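Local coordinates for protein octenoyl-coa reductase/carboxylase (Streptomyces sp., PDB 4A0S) that reduces and carboxylates 2-octenoyl-CoA with NADPH, probably supplying an alkylmalonyl-CoA extender unit for cinnabaramide polyketide biosynthesis, at residues L26-R31 / A391-A396; S72-N77 / R398-S403; R348-W351 / K356-G359. All coordinates share one frame; numbering follows the deposited sequence.

Interactions 1 and 2 use successive parts of helix 393-401 and lie with their centres about 11 Å apart. They touch directly: Ala396 CB of interaction 1 packs on Ile74 CG1 of interaction 2 at 3.6 Å. Interaction 1 sets the start of the helix against strand 24-31, away from any ligand, whereas interaction 2 brings its end to the pyrophosphate and adenine side of NADP. Interaction 3 lies in the nucleotide-binding domain, its centre about 39 Å from that of interaction 1 and about 30 Å from that of interaction 2, with nearest atoms about 25 and 16 Å away. There 348-351 borders an octanoyl-CoA, and 356-359 forms part of a subunit interface.

Interaction 1 of 3, residues L26-R31 / A391-A396; sequences LALHLR and AEAAEA
Leu28 and Ala393 make the apolar part of this small contact, which buries 104 Å² in all. Both methyls of Leu28 straddle the one methyl of Ala393: Leu28 CD2 comes to 3.7 Å from Ala393 CB, and Leu28 CD1 to 3.9 Å from the same atom. With CG anti to the backbone N (chi1 -169°), the leucine reaches from the strand to the first turn of the helix. There CD1 also lies against the backbone, 4.1 Å from Ala394 N. The small alanines on this turn are consistent with the close approach of the strand, Leu28 and Ala393 CA atoms being 7.2 Å apart. Leu28 also touches Leu173, with which it shares a backbone hydrogen bond.

The polar links stay within each partner. His29 ND1 donates to Ala27 O at 2.9 Å, nearly straight and in the plane of the imidazole, although it meets the carbonyl from above the carbonyl plane. That bond fixes the ring against its own strand. Across the contact, Glu392 holds the N-cap position, and Ala396 N bonds to Glu392 O at 3.0 Å. Glu395 OE1 forms a salt bridge with Arg47.

The helix links two neighbouring parallel strands, 384-389 and 408-412, as a beta-alpha-beta unit. Here it packs against strand 24-31, in the GroES-like catalytic domain of a medium-chain dehydrogenase/reductase, to which the chain returns after its Rossmann domain.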
loop_
_atom_site.group_PDB
_atom_site.type_symbol
_atom_site.label_atom_id
_atom_site.label_comp_id
_atom_site.label_asym_id
_atom_site.label_seq_id
_atom_site.Cartn_x
_atom_site.Cartn_y
_atom_site.Cartn_z
ATOM N N LEU A 26 30.685 34.349 -1.021
ATOM C CA LEU A 26 30.148 34.624 -2.355
ATOM C C LEU A 26 28.888 33.795 -2.597
ATOM O O LEU A 26 28.863 32.577 -2.380
ATOM C CB LEU A 26 31.205 34.323 -3.418
ATOM C CG LEU A 26 30.919 34.688 -4.879
ATOM C CD1 LEU A 26 30.684 36.181 -5.001
ATOM C CD2 LEU A 26 32.078 34.260 -5.763
ATOM N N ALA A 27 27.836 34.457 -3.039
ATOM C CA ALA A 27 26.571 33.764 -3.244
ATOM C C ALA A 27 25.801 34.330 -4.411
ATOM O O ALA A 27 25.738 35.546 -4.593
ATOM C CB ALA A 27 25.721 33.849 -1.990
ATOM N N LEU A 28 25.205 33.425 -5.182
ATOM C CA LEU A 28 24.189 33.779 -6.139
ATOM C C LEU A 28 22.956 34.028 -5.311
ATOM O O LEU A 28 22.513 33.146 -4.577
ATOM C CB LEU A 28 23.933 32.637 -7.120
ATOM C CG LEU A 28 23.059 33.028 -8.315
ATOM C CD1 LEU A 28 23.816 33.959 -9.294
ATOM C CD2 LEU A 28 22.555 31.778 -8.999
ATOM N N HIS A 29 22.415 35.239 -5.404
ATOM C CA HIS A 29 21.267 35.572 -4.581
ATOM C C HIS A 29 20.347 36.560 -5.240
ATOM O O HIS A 29 20.681 37.184 -6.261
ATOM C CB HIS A 29 21.725 36.129 -3.233
ATOM C CG HIS A 29 22.457 37.426 -3.340
ATOM N ND1 HIS A 29 23.789 37.497 -3.692
ATOM C CD2 HIS A 29 22.045 38.702 -3.144
ATOM C CE1 HIS A 29 24.165 38.765 -3.709
ATOM N NE2 HIS A 29 23.128 39.516 -3.376
ATOM N N LEU A 30 19.180 36.689 -4.632
ATOM C CA LEU A 30 18.233 37.713 -5.005
ATOM C C LEU A 30 18.181 38.729 -3.887
ATOM O O LEU A 30 18.613 38.455 -2.751
ATOM C CB LEU A 30 16.864 37.097 -5.227
ATOM C CG LEU A 30 16.829 35.969 -6.261
ATOM C CD1 LEU A 30 15.517 35.255 -6.099
ATOM C CD2 LEU A 30 17.015 36.499 -7.675
ATOM N N ARG A 31 17.638 39.894 -4.217
ATOM C CA ARG A 31 17.516 40.993 -3.295
ATOM C C ARG A 31 16.036 41.265 -3.090
ATOM O O ARG A 31 15.278 41.337 -4.053
ATOM C CB ARG A 31 18.213 42.231 -3.868
ATOM C CG ARG A 31 19.727 42.082 -4.039
ATOM C CD ARG A 31 20.469 42.127 -2.704
ATOM N NE ARG A 31 20.316 43.427 -2.040
ATOM C CZ ARG A 31 20.252 43.602 -0.721
ATOM N NH1 ARG A 31 20.326 42.562 0.100
ATOM N NH2 ARG A 31 20.106 44.824 -0.221
ATOM N N ALA A 391 30.521 32.325 -11.272
ATOM C CA ALA A 391 30.600 33.626 -11.960
ATOM C C ALA A 391 29.519 33.765 -13.026
ATOM O O ALA A 391 28.980 34.854 -13.249
ATOM C CB ALA A 391 31.967 33.791 -12.601
ATOM N N GLU A 392 29.200 32.648 -13.675
ATOM C CA GLU A 392 28.246 32.657 -14.763
ATOM C C GLU A 392 26.960 31.936 -14.417
ATOM O O GLU A 392 26.262 31.482 -15.309
ATOM C CB GLU A 392 28.880 32.022 -15.999
ATOM C CG GLU A 392 30.125 32.751 -16.470
ATOM C CD GLU A 392 30.909 31.942 -17.497
ATOM O OE1 GLU A 392 30.267 31.267 -18.331
ATOM O OE2 GLU A 392 32.160 31.963 -17.441
ATOM N N ALA A 393 26.653 31.826 -13.124
ATOM C CA ALA A 393 25.451 31.114 -12.677
ATOM C C ALA A 393 24.173 31.766 -13.187
ATOM O O ALA A 393 23.196 31.081 -13.479
ATOM C CB ALA A 393 25.425 30.996 -11.157
ATOM N N ALA A 394 24.189 33.092 -13.328
ATOM C CA ALA A 394 23.031 33.793 -13.912
ATOM C C ALA A 394 22.712 33.284 -15.335
ATOM O O ALA A 394 21.561 33.023 -15.680
ATOM C CB ALA A 394 23.264 35.292 -13.911
ATOM N N GLU A 395 23.756 33.130 -16.136
ATOM C CA GLU A 395 23.635 32.632 -17.496
ATOM C C GLU A 395 23.151 31.206 -17.456
ATOM O O GLU A 395 22.239 30.837 -18.186
ATOM C CB GLU A 395 24.990 32.688 -18.202
ATOM C CG GLU A 395 24.974 32.207 -19.644
ATOM C CD GLU A 395 23.982 32.960 -20.506
ATOM O OE1 GLU A 395 23.706 34.156 -20.237
ATOM O OE2 GLU A 395 23.462 32.342 -21.452
ATOM N N ALA A 396 23.759 30.408 -16.584
ATOM C CA ALA A 396 23.340 29.018 -16.403
ATOM C C ALA A 396 21.847 28.974 -16.144
ATOM O O ALA A 396 21.123 28.211 -16.766
ATOM C CB ALA A 396 24.110 28.371 -15.275
#

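Interaction 2 of 3, residues S72-N77 / R398-S403; sequences SSINYN and RVVQTS. With NAP (NADP nicotinamide-adenine-dinucleotide phosphate), chain F.
Val400 overlaps Ile74 with one methyl and Tyr76 with the other, packing the last turn of helix 393-401 on the link from strand 64-73 into the start of helix 76-82. That turn closes in a Schellman motif, with Ser403 at positive phi as C-prime residue and Ser403 N bonded to Val400 O. Val400 CG2 lies 3.7 Å from Ile74 CG2, the two side chains sliding past each other in opposite directions. Placed anti to the backbone N (chi1 172°), Val400 CG1 instead meets Tyr76 CD2 at 3.8 Å, obliquely to the ring.

Tyr76 is thus held between the helix and NADP. Its CB packs on the nicotinamide ribose, 3.5 Å from NADP C3D, while the ring edge turns to the pyrophosphate: CD2 lies 3.3 Å from NADP O2A, near the ring plane. Ser403 OG, hydrogen-bonded to Lys257, is 3.9 Å from adenine atom C8A of NADP. The amide of Gln401 is engaged on both sides, its NE2 with Lys44 O and its OE1 with Arg398 NH1. A water lying in the plane of the phenol ring links the two segments, hydrogen-bonded to Tyr76 OH at 2.7 Å and donating to Gln401 O.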
loop_
_atom_site.group_PDB
_atom_site.type_symbol
_atom_site.label_atom_id
_atom_site.label_comp_id
_atom_site.label_asym_id
_atom_site.label_seq_id
_atom_site.Cartn_x
_atom_site.Cartn_y
_atom_site.Cartn_z
ATOM N N SER A 72 26.962 23.052 -7.590
ATOM C CA SER A 72 25.541 23.057 -7.371
ATOM C C SER A 72 24.946 22.863 -8.753
ATOM O O SER A 72 25.636 22.392 -9.670
ATOM C CB SER A 72 25.140 24.390 -6.741
ATOM O OG SER A 72 23.774 24.420 -6.393
ATOM N N SER A 73 23.667 23.177 -8.919
ATOM C CA SER A 73 23.075 23.063 -10.232
ATOM C C SER A 73 21.994 24.107 -10.347
ATOM O O SER A 73 21.493 24.623 -9.328
ATOM C CB SER A 73 22.466 21.673 -10.420
ATOM O OG SER A 73 21.220 21.593 -9.754
ATOM N N ILE A 74 21.615 24.416 -11.579
ATOM C CA ILE A 74 20.400 25.188 -11.771
ATOM C C ILE A 74 19.236 24.217 -11.715
ATOM O O ILE A 74 19.256 23.154 -12.366
ATOM C CB ILE A 74 20.386 25.956 -13.107
ATOM C CG1 ILE A 74 21.651 26.789 -13.233
ATOM C CG2 ILE A 74 19.133 26.828 -13.202
ATOM C CD1 ILE A 74 21.791 27.839 -12.145
ATOM N N ASN A 75 18.258 24.564 -10.889
ATOM C CA ASN A 75 17.004 23.876 -10.886
ATOM C C ASN A 75 15.969 24.819 -11.367
ATOM O O ASN A 75 16.188 26.030 -11.395
ATOM C CB ASN A 75 16.683 23.371 -9.490
ATOM C CG ASN A 75 17.415 22.117 -9.199
ATOM O OD1 ASN A 75 17.067 21.069 -9.728
ATOM N ND2 ASN A 75 18.482 22.220 -8.433
ATOM N N TYR A 76 14.835 24.280 -11.771
ATOM C CA TYR A 76 13.853 25.178 -12.258
ATOM C C TYR A 76 13.424 26.117 -11.151
ATOM O O TYR A 76 13.128 27.262 -11.420
ATOM C CB TYR A 76 12.693 24.486 -12.977
ATOM C CG TYR A 76 12.258 25.332 -14.140
ATOM C CD1 TYR A 76 11.556 26.512 -13.923
ATOM C CD2 TYR A 76 12.600 25.004 -15.445
ATOM C CE1 TYR A 76 11.170 27.337 -14.966
ATOM C CE2 TYR A 76 12.215 25.835 -16.516
ATOM C CZ TYR A 76 11.501 27.009 -16.256
ATOM O OH TYR A 76 11.069 27.845 -17.271
ATOM N N ASN A 77 13.437 25.649 -9.901
ATOM C CA ASN A 77 13.022 26.526 -8.811
ATOM C C ASN A 77 13.949 27.739 -8.660
ATOM O O ASN A 77 13.515 28.799 -8.205
ATOM C CB ASN A 77 12.802 25.784 -7.475
ATOM C CG ASN A 77 14.099 25.230 -6.867
ATOM O OD1 ASN A 77 15.152 25.239 -7.487
ATOM N ND2 ASN A 77 14.010 24.739 -5.631
ATOM N N ARG A 398 19.612 31.395 -16.840
ATOM C CA ARG A 398 18.975 31.836 -18.069
ATOM C C ARG A 398 18.883 30.684 -19.057
ATOM O O ARG A 398 17.870 30.510 -19.727
ATOM C CB ARG A 398 19.785 32.988 -18.671
ATOM C CG ARG A 398 19.229 33.573 -19.955
ATOM C CD ARG A 398 17.886 34.219 -19.710
ATOM N NE ARG A 398 17.430 34.969 -20.870
ATOM C CZ ARG A 398 16.190 35.422 -21.033
ATOM N NH1 ARG A 398 15.263 35.185 -20.111
ATOM N NH2 ARG A 398 15.877 36.099 -22.130
ATOM N N VAL A 399 19.946 29.901 -19.164
ATOM C CA VAL A 399 19.937 28.755 -20.071
ATOM C C VAL A 399 18.739 27.866 -19.771
ATOM O O VAL A 399 17.968 27.545 -20.666
ATOM C CB VAL A 399 21.263 27.953 -19.995
ATOM C CG1 VAL A 399 21.063 26.522 -20.501
ATOM C CG2 VAL A 399 22.370 28.670 -20.784
ATOM N N VAL A 400 18.590 27.487 -18.502
ATOM C CA VAL A 400 17.464 26.669 -18.068
ATOM C C VAL A 400 16.141 27.393 -18.260
ATOM O O VAL A 400 15.184 26.812 -18.745
ATOM C CB VAL A 400 17.619 26.207 -16.602
ATOM C CG1 VAL A 400 16.321 25.510 -16.106
ATOM C CG2 VAL A 400 18.811 25.281 -16.494
ATOM N N GLN A 401 16.106 28.671 -17.900
ATOM C CA GLN A 401 14.920 29.481 -18.160
ATOM C C GLN A 401 14.482 29.430 -19.620
ATOM O O GLN A 401 13.298 29.313 -19.912
ATOM C CB GLN A 401 15.132 30.928 -17.742
ATOM C CG GLN A 401 13.856 31.747 -17.906
ATOM C CD GLN A 401 14.029 33.160 -17.457
ATOM O OE1 GLN A 401 15.101 33.720 -17.567
ATOM N NE2 GLN A 401 12.962 33.754 -16.953
ATOM N N THR A 402 15.446 29.517 -20.530
ATOM C CA THR A 402 15.137 29.594 -21.950
ATOM C C THR A 402 15.108 28.200 -22.586
ATOM O O THR A 402 15.060 28.067 -23.800
ATOM C CB THR A 402 16.123 30.512 -22.676
ATOM O OG1 THR A 402 17.446 30.055 -22.408
ATOM C CG2 THR A 402 15.991 31.944 -22.169
ATOM N N SER A 403 15.132 27.170 -21.738
ATOM C CA SER A 403 15.005 25.782 -22.157
ATOM C C SER A 403 16.048 25.411 -23.213
ATOM O O SER A 403 15.767 24.652 -24.141
ATOM C CB SER A 403 13.564 25.484 -22.605
ATOM O OG SER A 403 13.388 24.121 -22.985
HETATM P PA NAP F . 13.969 21.476 -16.924
HETATM O O1A NAP F . 15.379 20.803 -16.725
HETATM O O2A NAP F . 13.954 22.825 -17.578
HETATM O O5B NAP F . 13.157 20.498 -17.790
HETATM C C5B NAP F . 11.793 20.808 -17.998
HETATM C C4B NAP F . 11.390 20.141 -19.303
HETATM O O4B NAP F . 9.995 20.429 -19.466
HETATM C C3B NAP F . 12.125 20.717 -20.532
HETATM O O3B NAP F . 12.943 19.671 -21.017
HETATM C C2B NAP F . 11.030 20.920 -21.568
HETATM O O2B NAP F . 10.801 19.745 -22.344
HETATM C C1B NAP F . 9.808 21.164 -20.758
HETATM N N9A NAP F . 9.749 22.613 -20.439
HETATM C C8A NAP F . 10.754 23.481 -20.234
HETATM N N7A NAP F . 10.268 24.692 -19.931
HETATM C C5A NAP F . 8.948 24.569 -19.949
HETATM C C6A NAP F . 7.933 25.470 -19.746
HETATM N N6A NAP F . 8.221 26.731 -19.428
HETATM N N1A NAP F . 6.685 25.038 -19.837
HETATM C C2A NAP F . 6.405 23.767 -20.115
HETATM N N3A NAP F . 7.345 22.877 -20.344
HETATM C C4A NAP F . 8.621 23.264 -20.259
HETATM O O3 NAP F . 13.198 21.585 -15.525
HETATM P PN NAP F . 13.044 20.356 -14.500
HETATM O O1N NAP F . 14.267 20.571 -13.541
HETATM O O2N NAP F . 12.877 19.013 -15.163
HETATM O O5D NAP F . 11.724 20.867 -13.763
HETATM C C5D NAP F . 10.528 20.775 -14.531
HETATM C C4D NAP F . 9.438 21.272 -13.625
HETATM O O4D NAP F . 9.465 20.405 -12.437
HETATM C C3D NAP F . 9.683 22.688 -13.101
HETATM O O3D NAP F . 8.364 23.273 -13.108
HETATM C C2D NAP F . 10.191 22.482 -11.691
HETATM O O2D NAP F . 9.868 23.605 -10.837
HETATM C C1D NAP F . 9.310 21.310 -11.307
HETATM N N1N NAP F . 10.050 20.547 -10.329
HETATM C C2N NAP F . 9.380 20.197 -9.177
HETATM C C3N NAP F . 10.095 19.467 -8.269
HETATM C C7N NAP F . 9.379 19.106 -7.027
HETATM O O7N NAP F . 8.177 19.348 -6.870
HETATM N N7N NAP F . 10.165 18.563 -6.137
HETATM C C4N NAP F . 11.424 19.088 -8.483
HETATM C C5N NAP F . 12.103 19.421 -9.642
HETATM C C6N NAP F . 11.399 20.157 -10.582
HETATM P P2B NAP F . 9.979 19.976 -23.708
HETATM O O1X NAP F . 10.390 18.560 -24.400
HETATM O O2X NAP F . 8.394 20.025 -23.423
HETATM O O3X NAP F . 10.631 21.223 -24.255
HETATM O O HOH W 1 11.664 27.460 -19.905
#

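Interaction 3 of 3, residues R348-W351 / K356-G359; sequences RYLW and KIVG. With CO8 (octanoyl-coenzyme A), chain L.
Leu350 and Ile357 cross at about a right angle, carrying the main apolar contact between helix 347-352 and strand 356-359. Leu350 CD1 rests 3.7 Å from Ile357 CG1, and Leu350 CD2 lies 3.9 Å from Ile357 CD1. With CG anti to the backbone N (chi1 -164°), the leucine reaches to the strand, while its neighbours on the helix turn to octanoyl-CoA.

Arg348 runs along the pantetheine arm of the ligand. Its CB touches the pantoyl methyl CDP at 3.7 Å, and its CD passes the amide oxygen O9P at 3.3 Å. A bend about the CG-CD bond (chi3 -46°) then turns the chain, so that the guanidinium lies with one face over CDP, its CZ 3.5 Å from that methyl. At the tip, NH1 gives O9P a weak hydrogen bond of 3.0 Å, strongly bent at 123°, and NH2 turns to a salt bridge with Asp346. An alanine here removes both the flat lid and the amide link, which would probably leave the pantetheine arm freer to turn and Asp346 without this charge partner. Tyr349 also covers CDP with a ring face, and its OH donates to phosphate oxygen O4A of the ligand at 3.0 Å. Trp351 presents its ring edge to the thioester sulfur, with CZ2 3.8 Å from S1P.

Tyr349 packs on helix 316-325, as does Ile357 through Phe319. Strand 356-359 ends the parallel Rossmann sheet beside 331-334 and pairs antiparallel with a strand of the second subunit, whose own Leu350 and Ile357 join the packing across the interface.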
loop_
_atom_site.group_PDB
_atom_site.type_symbol
_atom_site.label_atom_id
_atom_site.label_comp_id
_atom_site.label_asym_id
_atom_site.label_seq_id
_atom_site.Cartn_x
_atom_site.Cartn_y
_atom_site.Cartn_z
ATOM N N ARG A 348 -14.026 12.502 -16.140
ATOM C CA ARG A 348 -14.556 11.222 -16.585
ATOM C C ARG A 348 -13.431 10.217 -16.787
ATOM O O ARG A 348 -13.531 9.075 -16.364
ATOM C CB ARG A 348 -15.389 11.368 -17.850
ATOM C CG ARG A 348 -16.720 12.034 -17.580
ATOM C CD ARG A 348 -17.429 12.333 -18.870
ATOM N NE ARG A 348 -16.521 12.950 -19.837
ATOM C CZ ARG A 348 -16.761 13.036 -21.143
ATOM N NH1 ARG A 348 -17.887 12.548 -21.647
ATOM N NH2 ARG A 348 -15.868 13.605 -21.946
ATOM N N TYR A 349 -12.342 10.662 -17.394
ATOM C CA TYR A 349 -11.204 9.781 -17.597
ATOM C C TYR A 349 -10.585 9.381 -16.273
ATOM O O TYR A 349 -10.082 8.270 -16.130
ATOM C CB TYR A 349 -10.200 10.406 -18.566
ATOM C CG TYR A 349 -10.814 10.517 -19.934
ATOM C CD1 TYR A 349 -10.793 9.444 -20.813
ATOM C CD2 TYR A 349 -11.486 11.682 -20.325
ATOM C CE1 TYR A 349 -11.393 9.531 -22.068
ATOM C CE2 TYR A 349 -12.088 11.781 -21.565
ATOM C CZ TYR A 349 -12.036 10.702 -22.436
ATOM O OH TYR A 349 -12.630 10.801 -23.665
ATOM N N LEU A 350 -10.677 10.254 -15.284
ATOM C CA LEU A 350 -10.098 9.932 -14.001
ATOM C C LEU A 350 -10.922 8.898 -13.234
ATOM O O LEU A 350 -10.405 7.844 -12.863
ATOM C CB LEU A 350 -9.914 11.179 -13.156
ATOM C CG LEU A 350 -8.963 10.893 -12.000
ATOM C CD1 LEU A 350 -7.533 10.863 -12.539
ATOM C CD2 LEU A 350 -9.110 11.977 -10.997
ATOM N N TRP A 351 -12.193 9.195 -12.981
ATOM C CA TRP A 351 -12.981 8.300 -12.136
ATOM C C TRP A 351 -13.476 7.071 -12.891
ATOM O O TRP A 351 -13.434 5.966 -12.363
ATOM C CB TRP A 351 -14.135 9.031 -11.452
ATOM C CG TRP A 351 -15.478 8.846 -12.111
ATOM C CD1 TRP A 351 -16.243 7.702 -12.130
ATOM C CD2 TRP A 351 -16.217 9.828 -12.831
ATOM N NE1 TRP A 351 -17.398 7.915 -12.834
ATOM C CE2 TRP A 351 -17.415 9.213 -13.267
ATOM C CE3 TRP A 351 -15.993 11.175 -13.145
ATOM C CZ2 TRP A 351 -18.378 9.900 -14.004
ATOM C CZ3 TRP A 351 -16.959 11.855 -13.869
ATOM C CH2 TRP A 351 -18.133 11.215 -14.298
ATOM N N LYS A 356 -5.412 7.609 -10.997
ATOM C CA LYS A 356 -4.990 8.396 -9.860
ATOM C C LYS A 356 -4.092 9.511 -10.337
ATOM O O LYS A 356 -3.319 9.346 -11.278
ATOM C CB LYS A 356 -4.185 7.549 -8.881
ATOM C CG LYS A 356 -4.900 6.365 -8.307
ATOM C CD LYS A 356 -4.091 5.787 -7.130
ATOM C CE LYS A 356 -3.019 4.769 -7.571
ATOM N NZ LYS A 356 -1.652 5.383 -7.757
ATOM N N ILE A 357 -4.181 10.636 -9.650
ATOM C CA ILE A 357 -3.222 11.695 -9.807
ATOM C C ILE A 357 -2.514 11.820 -8.484
ATOM O O ILE A 357 -3.136 12.105 -7.461
ATOM C CB ILE A 357 -3.862 13.045 -10.133
ATOM C CG1 ILE A 357 -4.727 12.966 -11.383
ATOM C CG2 ILE A 357 -2.765 14.100 -10.314
ATOM C CD1 ILE A 357 -5.826 14.026 -11.415
ATOM N N VAL A 358 -1.212 11.601 -8.511
ATOM C CA VAL A 358 -0.416 11.675 -7.314
ATOM C C VAL A 358 0.434 12.931 -7.375
ATOM O O VAL A 358 1.271 13.079 -8.254
ATOM C CB VAL A 358 0.444 10.417 -7.126
ATOM C CG1 VAL A 358 1.291 10.540 -5.849
ATOM C CG2 VAL A 358 -0.464 9.176 -7.080
ATOM N N GLY A 359 0.159 13.845 -6.454
ATOM C CA GLY A 359 0.939 15.061 -6.323
ATOM C C GLY A 359 2.184 14.634 -5.590
ATOM O O GLY A 359 2.105 13.914 -4.600
HETATM N N1A CO8 L . -25.495 10.113 -30.185
HETATM C C2A CO8 L . -24.883 9.011 -30.609
HETATM N N3A CO8 L . -23.608 8.768 -30.317
HETATM C C4A CO8 L . -22.896 9.641 -29.577
HETATM C C5A CO8 L . -23.506 10.804 -29.119
HETATM C C6A CO8 L . -24.844 11.029 -29.442
HETATM N N6A CO8 L . -25.474 12.126 -29.023
HETATM N N7A CO8 L . -22.600 11.487 -28.422
HETATM C C8A CO8 L . -21.466 10.787 -28.440
HETATM N N9A CO8 L . -21.635 9.662 -29.150
HETATM C C1B CO8 L . -20.595 8.595 -29.390
HETATM C C2B CO8 L . -19.441 8.966 -30.335
HETATM O O2B CO8 L . -19.131 7.840 -31.171
HETATM C C3B CO8 L . -18.283 9.266 -29.380
HETATM O O3B CO8 L . -17.030 8.894 -29.963
HETATM P P3B CO8 L . -15.889 10.006 -30.246
HETATM O O7A CO8 L . -16.620 11.125 -31.165
HETATM O O8A CO8 L . -15.581 10.709 -28.820
HETATM O O9A CO8 L . -14.688 9.400 -30.870
HETATM C C4B CO8 L . -18.553 8.321 -28.224
HETATM O O4B CO8 L . -19.995 8.330 -28.076
HETATM C C5B CO8 L . -17.810 8.812 -26.958
HETATM O O5B CO8 L . -17.833 7.825 -25.897
HETATM P P1A CO8 L . -16.806 6.544 -25.863
HETATM O O1A CO8 L . -17.045 5.833 -24.415
HETATM O O2A CO8 L . -17.010 5.609 -27.002
HETATM O O3A CO8 L . -15.269 7.124 -25.877
HETATM P P2A CO8 L . -14.267 7.143 -24.582
HETATM O O4A CO8 L . -13.105 8.170 -25.013
HETATM O O5A CO8 L . -13.724 5.818 -24.138
HETATM O O6A CO8 L . -15.059 7.904 -23.396
HETATM C CBP CO8 L . -15.970 8.238 -21.164
HETATM C CCP CO8 L . -14.985 7.454 -22.035
HETATM C CDP CO8 L . -15.545 9.715 -21.198
HETATM C CEP CO8 L . -15.869 7.686 -19.733
HETATM C CAP CO8 L . -17.396 8.055 -21.762
HETATM O OAP CO8 L . -17.674 6.655 -21.968
HETATM C C9P CO8 L . -18.487 8.613 -20.843
HETATM O O9P CO8 L . -18.653 9.830 -20.695
HETATM N N8P CO8 L . -19.191 7.655 -20.240
HETATM C C7P CO8 L . -20.252 7.919 -19.273
HETATM C C6P CO8 L . -19.596 8.410 -17.979
HETATM C C5P CO8 L . -20.578 9.326 -17.254
HETATM O O5P CO8 L . -20.648 10.527 -17.523
HETATM N N4P CO8 L . -21.361 8.720 -16.363
HETATM C C3P CO8 L . -21.271 7.282 -16.063
HETATM C C2P CO8 L . -22.068 7.020 -14.799
HETATM S S1P CO8 L . -21.138 7.434 -13.266
HETATM C "C1'" CO8 L . -22.194 6.569 -12.219
HETATM O "O1'" CO8 L . -23.251 7.100 -11.860
HETATM C "C2'" CO8 L . -21.836 5.269 -11.871
HETATM C "C3'" CO8 L . -22.624 4.488 -11.031
HETATM C "C4'" CO8 L . -22.256 3.200 -10.619
HETATM C "C5'" CO8 L . -21.002 2.611 -11.274
HETATM C "C6'" CO8 L . -20.889 1.108 -10.957
HETATM C "C7'" CO8 L . -19.836 0.525 -11.884
HETATM C "C8'" CO8 L . -19.606 -0.937 -11.544
#